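Local coordinates for hypothetical protein (Bacteroides caccae, PDB 4M8R) that is of unknown function but joins an N-terminal Ig-like domain to a WD40-like beta-propeller domain, the architecture of the DUF4784 family, at residues 169-172 and 173-177; 250-254 and 255-259; 299-302 and 303-306. One frame throughout, in Å; residues are numbered along the deposited sequence.

From the N terminus, contact 1 comes first: it closes the two-residue turn of the hairpin formed by strands 163-170 and 173-180. Contact 2 lies in the long loop between strands 239-240 and 262-264 and is centred on a short 3-10 turn at 254-256. Contact 3 leads the chain from the loop after strand 292-295 into strand 303-310. The three follow one another in series, with neither nesting nor crossing, inside the WD40-like domain. Centres of contacts 1 and 2 lie about 15 Å apart, those of 2 and 3 about 14 Å. Arg153 bonds to residues of both contact 1 and contact 2, while Trp282 touches side chains of contacts 2 and 3.

Contact 1: 169-172 and 173-177; sequences EENG and VQQPF
Glu170 and Val173 are joined by two backbone hydrogen bonds. Glu170 N gives the shorter bond, to Val173 O at 2.9 Å, and Val173 N returns a longer bond of 3.3 Å to Glu170 O. A side-chain amide adds a third: Gln175 NE2 donates to Glu170 O at 3.0 Å with an N-H...O angle of 162°. The two donors approach that oxygen from opposite faces of its carbonyl plane, each well out of that plane, while the oxygen lies in the amide plane of Gln175. Gln175 can reach because its chain is extended beyond CG (chi2 -159°), and its NE2 is also bonded to Asp193, which takes a bond from Asn171 ND2 as well. Replacing Gln175 with a leucine would probably leave Glu170 O with the Val173 amide alone from this hairpin and Asp193 without one of its donors.

These bonds close a type I' beta turn, Glu170 to Val173, with Asn171 and Gly172 at its two corners, both at positive phi. It is the tight two-residue connection of a beta hairpin, here linking the two central strands of a four-stranded antiparallel sheet in the WD40-like domain.

Next along the strands, Glu169 and Gln174 form a non-hydrogen-bonded pair whose polar ends still meet. Gln174 NE2 donates to the anti side of Glu169 OE1 at 3.2 Å, well out of the carboxylate plane and with a bent N-H...O angle of 146°. Arg153 binds the other end of the same amide, at OE1.

Apolar contact falls to Phe177. Its CZ meets Glu170 CB at 3.7 Å, edge-on and in the ring plane, with the carboxylate plane almost perpendicular to the ring. His149 meets the same ring.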
loop_
_atom_site.group_PDB
_atom_site.type_symbol
_atom_site.label_atom_id
_atom_site.label_comp_id
_atom_site.label_asym_id
_atom_site.label_seq_id
_atom_site.Cartn_x
_atom_site.Cartn_y
_atom_site.Cartn_z
ATOM N N GLU A 169 21.074 -7.605 -32.263
ATOM C CA GLU A 169 20.928 -7.117 -33.628
ATOM C C GLU A 169 19.643 -7.658 -34.233
ATOM O O GLU A 169 19.369 -8.852 -34.149
ATOM C CB GLU A 169 22.118 -7.556 -34.482
ATOM C CG GLU A 169 22.173 -6.917 -35.864
ATOM C CD GLU A 169 22.887 -5.577 -35.872
ATOM O OE1 GLU A 169 22.834 -4.849 -34.856
ATOM O OE2 GLU A 169 23.511 -5.252 -36.902
ATOM N N GLU A 170 18.861 -6.770 -34.836
ATOM C CA GLU A 170 17.636 -7.154 -35.530
ATOM C C GLU A 170 17.325 -6.103 -36.584
ATOM O O GLU A 170 17.240 -4.914 -36.266
ATOM C CB GLU A 170 16.471 -7.277 -34.542
ATOM C CG GLU A 170 15.191 -7.877 -35.125
ATOM C CD GLU A 170 15.198 -9.398 -35.178
ATOM O OE1 GLU A 170 16.276 -9.998 -35.383
ATOM O OE2 GLU A 170 14.113 -9.998 -35.019
ATOM N N ASN A 171 17.170 -6.545 -37.831
ATOM C CA ASN A 171 16.941 -5.647 -38.961
ATOM C C ASN A 171 18.001 -4.549 -39.049
ATOM O O ASN A 171 17.689 -3.388 -39.309
ATOM C CB ASN A 171 15.531 -5.040 -38.898
ATOM C CG ASN A 171 14.438 -6.098 -38.909
ATOM O OD1 ASN A 171 14.575 -7.141 -39.548
ATOM N ND2 ASN A 171 13.340 -5.826 -38.211
ATOM N N GLY A 172 19.254 -4.924 -38.803
ATOM C CA GLY A 172 20.387 -4.023 -38.985
ATOM C C GLY A 172 20.662 -3.034 -37.867
ATOM O O GLY A 172 21.562 -2.201 -37.998
ATOM N N VAL A 173 19.897 -3.105 -36.775
ATOM C CA VAL A 173 20.110 -2.216 -35.626
ATOM C C VAL A 173 19.986 -2.941 -34.295
ATOM O O VAL A 173 19.467 -4.052 -34.224
ATOM C CB VAL A 173 19.137 -1.013 -35.623
ATOM C CG1 VAL A 173 19.384 -0.111 -36.826
ATOM C CG2 VAL A 173 17.685 -1.476 -35.580
ATOM N N GLN A 174 20.470 -2.286 -33.244
ATOM C CA GLN A 174 20.370 -2.795 -31.881
ATOM C C GLN A 174 18.965 -2.542 -31.341
ATOM O O GLN A 174 18.466 -1.412 -31.396
ATOM C CB GLN A 174 21.421 -2.125 -30.980
ATOM C CG GLN A 174 22.849 -2.585 -31.239
ATOM C CD GLN A 174 23.084 -4.028 -30.804
ATOM O OE1 GLN A 174 22.968 -4.359 -29.626
ATOM N NE2 GLN A 174 23.431 -4.888 -31.753
ATOM N N GLN A 175 18.340 -3.597 -30.822
ATOM C CA GLN A 175 16.979 -3.531 -30.297
ATOM C C GLN A 175 16.838 -4.336 -29.013
ATOM O O GLN A 175 17.554 -5.315 -28.806
ATOM C CB GLN A 175 15.992 -4.082 -31.318
ATOM C CG GLN A 175 15.991 -3.342 -32.640
ATOM C CD GLN A 175 14.701 -3.560 -33.410
ATOM O OE1 GLN A 175 13.615 -3.282 -32.902
ATOM N NE2 GLN A 175 14.816 -4.036 -34.648
ATOM N N PRO A 176 15.899 -3.932 -28.143
ATOM C CA PRO A 176 15.685 -4.651 -26.897
ATOM C C PRO A 176 14.825 -5.902 -27.065
ATOM O O PRO A 176 13.811 -5.869 -27.771
ATOM C CB PRO A 176 14.969 -3.626 -26.021
ATOM C CG PRO A 176 14.252 -2.757 -26.984
ATOM C CD PRO A 176 15.124 -2.681 -28.196
ATOM N N PHE A 177 15.242 -6.979 -26.399
ATOM C CA PHE A 177 14.499 -8.235 -26.355
ATOM C C PHE A 177 14.357 -8.748 -24.933
ATOM O O PHE A 177 15.191 -8.463 -24.081
ATOM C CB PHE A 177 15.223 -9.294 -27.171
ATOM C CG PHE A 177 15.175 -9.047 -28.639
ATOM C CD1 PHE A 177 14.139 -9.561 -29.401
ATOM C CD2 PHE A 177 16.156 -8.292 -29.255
ATOM C CE1 PHE A 177 14.087 -9.332 -30.760
ATOM C CE2 PHE A 177 16.107 -8.056 -30.610
ATOM C CZ PHE A 177 15.072 -8.578 -31.365
#

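Contact 2: 250-254 and 255-259; sequences EGFTP and EQFGD
The side chain of Gln256 turns back on the chain and takes the amide of Thr253: Thr253 N donates to Gln256 OE1 at 2.8 Å, with an N-H...O angle of 158° and the donor tilted from the plane of the side-chain carbonyl. The same oxygen lies 3.4 Å from Phe252 CD1, approaching that ring obliquely. Gln256 comes back this far with CG beside its own backbone N (chi1 -59°) and the chain extended beyond it.

Backbone bonds fix this return. Gln256 N donates to Thr253 O at 3.0 Å, and one residue on Phe257 N donates to Pro254 O at 3.1 Å. Thr253 is thus gripped at both its N and its O by one residue, Gln256. Thr253 O also sits in the plane of the Phe257 ring, at its edge, 3.3 Å from CE1. The two phenylalanines meet only lightly, Phe252 CD1 lying 4.2 Å from Phe257 CZ with the side chains crossing at about a right angle. Thr253 OG1 makes a weak hydrogen bond to OE2 of Glu255, whose chain is bent at chi2.

Farther out, Met285 and Ala275 touch both Phe252 and Phe257, while Leu197 and Leu248 pack on Pro254 and Phe257. The backbone of Gln256 is bonded to Arg276, and Arg153 takes Phe257 O together with the Asp259 carboxylate.

Two successive i to i+3 bonds mark a 3-10 turn, and its place between strands 239-240 and 262-264 is consistent with a connection from one propeller blade to the next.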
loop_
_atom_site.group_PDB
_atom_site.type_symbol
_atom_site.label_atom_id
_atom_site.label_comp_id
_atom_site.label_asym_id
_atom_site.label_seq_id
_atom_site.Cartn_x
_atom_site.Cartn_y
_atom_site.Cartn_z
ATOM N N GLU A 250 29.992 15.586 -30.863
ATOM C CA GLU A 250 30.904 15.388 -31.993
ATOM C C GLU A 250 31.918 14.282 -31.716
ATOM O O GLU A 250 32.479 14.208 -30.623
ATOM C CB GLU A 250 31.650 16.675 -32.329
ATOM C CG GLU A 250 30.887 17.626 -33.235
ATOM C CD GLU A 250 31.773 18.728 -33.789
ATOM O OE1 GLU A 250 32.808 19.038 -33.162
ATOM O OE2 GLU A 250 31.434 19.282 -34.855
ATOM N N GLY A 251 32.125 13.417 -32.709
ATOM C CA GLY A 251 33.086 12.325 -32.610
ATOM C C GLY A 251 32.437 10.990 -32.307
ATOM O O GLY A 251 32.853 9.959 -32.836
ATOM N N PHE A 252 31.409 11.003 -31.463
ATOM C CA PHE A 252 30.804 9.770 -30.974
ATOM C C PHE A 252 29.818 9.138 -31.947
ATOM O O PHE A 252 29.104 9.840 -32.662
ATOM C CB PHE A 252 30.133 10.007 -29.620
ATOM C CG PHE A 252 31.108 10.265 -28.511
ATOM C CD1 PHE A 252 31.615 9.214 -27.759
ATOM C CD2 PHE A 252 31.540 11.557 -28.234
ATOM C CE1 PHE A 252 32.525 9.447 -26.743
ATOM C CE2 PHE A 252 32.447 11.797 -27.217
ATOM C CZ PHE A 252 32.941 10.740 -26.471
ATOM N N THR A 253 29.788 7.806 -31.948
ATOM C CA THR A 253 28.928 7.020 -32.832
ATOM C C THR A 253 28.221 5.912 -32.039
ATOM O O THR A 253 28.732 5.469 -31.011
ATOM C CB THR A 253 29.744 6.390 -33.976
ATOM O OG1 THR A 253 30.802 5.595 -33.432
ATOM C CG2 THR A 253 30.334 7.472 -34.867
ATOM N N PRO A 254 27.044 5.463 -32.513
ATOM C CA PRO A 254 26.214 4.505 -31.763
ATOM C C PRO A 254 26.894 3.189 -31.353
ATOM O O PRO A 254 26.597 2.652 -30.282
ATOM C CB PRO A 254 25.033 4.221 -32.710
ATOM C CG PRO A 254 25.361 4.867 -34.011
ATOM C CD PRO A 254 26.367 5.938 -33.732
ATOM N N GLU A 255 27.802 2.685 -32.187
ATOM C CA GLU A 255 28.508 1.425 -31.889
ATOM C C GLU A 255 29.386 1.501 -30.629
ATOM O O GLU A 255 29.800 0.470 -30.097
ATOM C CB GLU A 255 29.349 0.951 -33.089
ATOM C CG GLU A 255 30.223 2.020 -33.741
ATOM C CD GLU A 255 29.551 2.721 -34.916
ATOM O OE1 GLU A 255 28.304 2.696 -35.010
ATOM O OE2 GLU A 255 30.275 3.303 -35.746
ATOM N N GLN A 256 29.657 2.715 -30.155
ATOM C CA GLN A 256 30.465 2.930 -28.953
ATOM C C GLN A 256 29.706 2.730 -27.636
ATOM O O GLN A 256 30.315 2.751 -26.567
ATOM C CB GLN A 256 31.058 4.338 -28.986
ATOM C CG GLN A 256 31.939 4.598 -30.198
ATOM C CD GLN A 256 32.587 5.964 -30.157
ATOM O OE1 GLN A 256 31.913 6.978 -30.267
ATOM N NE2 GLN A 256 33.896 5.996 -29.990
ATOM N N PHE A 257 28.391 2.531 -27.713
ATOM C CA PHE A 257 27.538 2.432 -26.528
ATOM C C PHE A 257 26.852 1.075 -26.439
ATOM O O PHE A 257 26.799 0.323 -27.414
ATOM C CB PHE A 257 26.447 3.505 -26.578
ATOM C CG PHE A 257 26.970 4.907 -26.692
ATOM C CD1 PHE A 257 27.430 5.392 -27.909
ATOM C CD2 PHE A 257 26.984 5.749 -25.591
ATOM C CE1 PHE A 257 27.907 6.685 -28.022
ATOM C CE2 PHE A 257 27.460 7.046 -25.699
ATOM C CZ PHE A 257 27.919 7.515 -26.916
ATOM N N GLY A 258 26.317 0.778 -25.260
ATOM C CA GLY A 258 25.444 -0.379 -25.075
ATOM C C GLY A 258 26.096 -1.652 -24.563
ATOM O O GLY A 258 25.413 -2.659 -24.380
ATOM N N ASP A 259 27.405 -1.625 -24.328
ATOM C CA ASP A 259 28.087 -2.795 -23.778
ATOM C C ASP A 259 27.685 -3.023 -22.324
ATOM O O ASP A 259 27.647 -4.162 -21.855
ATOM C CB ASP A 259 29.601 -2.649 -23.911
ATOM C CG ASP A 259 30.062 -2.722 -25.354
ATOM O OD1 ASP A 259 29.594 -3.631 -26.076
ATOM O OD2 ASP A 259 30.881 -1.871 -25.766
#

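Contact 3: 299-302 and 303-306; sequences IEAD and AIIP
Ile304 packs back against two residues that precede it in the chain, and the side chains that meet across this junction do so through apolar contact. Its CD1 lies 4.1 Å from Ile299 CG2, the two side chains crossing at about a right angle, and its CG1 lies 4.1 Å from Ala301 CB. One arm of Ile304 serves both neighbours because CG1 stands beside the backbone N and CD1 continues it in an extended line (chi2 177°), so that the inner carbon covers the methyl of Ala301 and the terminal methyl reaches Ile299. On the other side of the junction only the CG2 branch of Ile299 takes part, its longer branch leading away.

The surroundings close this side further. Trp282 and Pro284 touch Ile304, Pro284 also meets Ile299, and Tyr329 packs on Ile304 from strand 325-333, whereas Ile331 and Tyr333 cover Ala301.

The loose, solvent side belongs to Glu300, which points away from 303-306 and is exposed, lying near Lys277 and Lys281. Asp302 is polar but fixed. Its CB starts away from the strand, though it still lies against Ala303 N, and its carboxylate is held: OD1 forms a salt bridge with Lys281, and OD2 accepts a hydrogen bond from Ser334 N. The two partners probably fix the rotation of the carboxylate, and Lys281 probably offsets its charge.

Asp302 and Ala303 both face Tyr332 and are both bonded to its backbone, which is a classic beta bulge. It sits where the chain enters strand 303-310, an edge strand, within this chain, of a four-stranded antiparallel sheet in the WD40-like domain, consistent with the start of a propeller blade.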
loop_
_atom_site.group_PDB
_atom_site.type_symbol
_atom_site.label_atom_id
_atom_site.label_comp_id
_atom_site.label_asym_id
_atom_site.label_seq_id
_atom_site.Cartn_x
_atom_site.Cartn_y
_atom_site.Cartn_z
ATOM N N ILE A 299 38.413 12.120 -17.531
ATOM C CA ILE A 299 38.603 10.685 -17.317
ATOM C C ILE A 299 38.633 9.923 -18.643
ATOM O O ILE A 299 37.689 9.993 -19.435
ATOM C CB ILE A 299 37.494 10.094 -16.414
ATOM C CG1 ILE A 299 37.577 10.683 -14.998
ATOM C CG2 ILE A 299 37.596 8.572 -16.355
ATOM C CD1 ILE A 299 36.740 11.928 -14.790
ATOM N N GLU A 300 39.730 9.206 -18.869
ATOM C CA GLU A 300 39.859 8.283 -19.993
ATOM C C GLU A 300 40.545 7.018 -19.473
ATOM O O GLU A 300 41.748 7.023 -19.200
ATOM C CB GLU A 300 40.655 8.921 -21.134
ATOM C CG GLU A 300 40.597 8.145 -22.444
ATOM C CD GLU A 300 41.046 8.969 -23.643
ATOM O OE1 GLU A 300 42.223 9.390 -23.675
ATOM O OE2 GLU A 300 40.222 9.184 -24.559
ATOM N N ALA A 301 39.770 5.945 -19.328
ATOM C CA ALA A 301 40.225 4.737 -18.635
ATOM C C ALA A 301 40.139 3.492 -19.519
ATOM O O ALA A 301 39.683 3.557 -20.659
ATOM C CB ALA A 301 39.408 4.538 -17.368
ATOM N N ASP A 302 40.583 2.361 -18.979
ATOM C CA ASP A 302 40.614 1.099 -19.723
ATOM C C ASP A 302 39.319 0.302 -19.612
ATOM O O ASP A 302 39.094 -0.614 -20.397
ATOM C CB ASP A 302 41.803 0.253 -19.269
ATOM C CG ASP A 302 43.129 0.915 -19.579
ATOM O OD1 ASP A 302 43.295 1.393 -20.719
ATOM O OD2 ASP A 302 44.003 0.958 -18.688
ATOM N N ALA A 303 38.486 0.640 -18.630
ATOM C CA ALA A 303 37.109 0.138 -18.566
ATOM C C ALA A 303 36.289 0.996 -17.611
ATOM O O ALA A 303 36.796 1.457 -16.582
ATOM C CB ALA A 303 37.071 -1.320 -18.128
ATOM N N ILE A 304 35.031 1.236 -17.975
ATOM C CA ILE A 304 34.117 2.004 -17.143
ATOM C C ILE A 304 32.743 1.351 -17.178
ATOM O O ILE A 304 32.177 1.144 -18.253
ATOM C CB ILE A 304 33.991 3.467 -17.609
ATOM C CG1 ILE A 304 35.358 4.160 -17.573
ATOM C CG2 ILE A 304 33.005 4.228 -16.725
ATOM C CD1 ILE A 304 35.336 5.587 -18.074
ATOM N N ILE A 305 32.222 1.025 -16.000
ATOM C CA ILE A 305 30.894 0.449 -15.874
ATOM C C ILE A 305 30.103 1.255 -14.845
ATOM O O ILE A 305 30.542 1.390 -13.704
ATOM C CB ILE A 305 30.962 -1.019 -15.414
ATOM C CG1 ILE A 305 31.903 -1.823 -16.320
ATOM C CG2 ILE A 305 29.568 -1.641 -15.405
ATOM C CD1 ILE A 305 32.181 -3.228 -15.820
ATOM N N PRO A 306 28.934 1.791 -15.238
ATOM C CA PRO A 306 28.100 2.462 -14.251
ATOM C C PRO A 306 27.452 1.465 -13.291
ATOM O O PRO A 306 27.206 0.319 -13.666
ATOM C CB PRO A 306 27.015 3.149 -15.098
ATOM C CG PRO A 306 27.441 3.012 -16.519
ATOM C CD PRO A 306 28.321 1.808 -16.574
#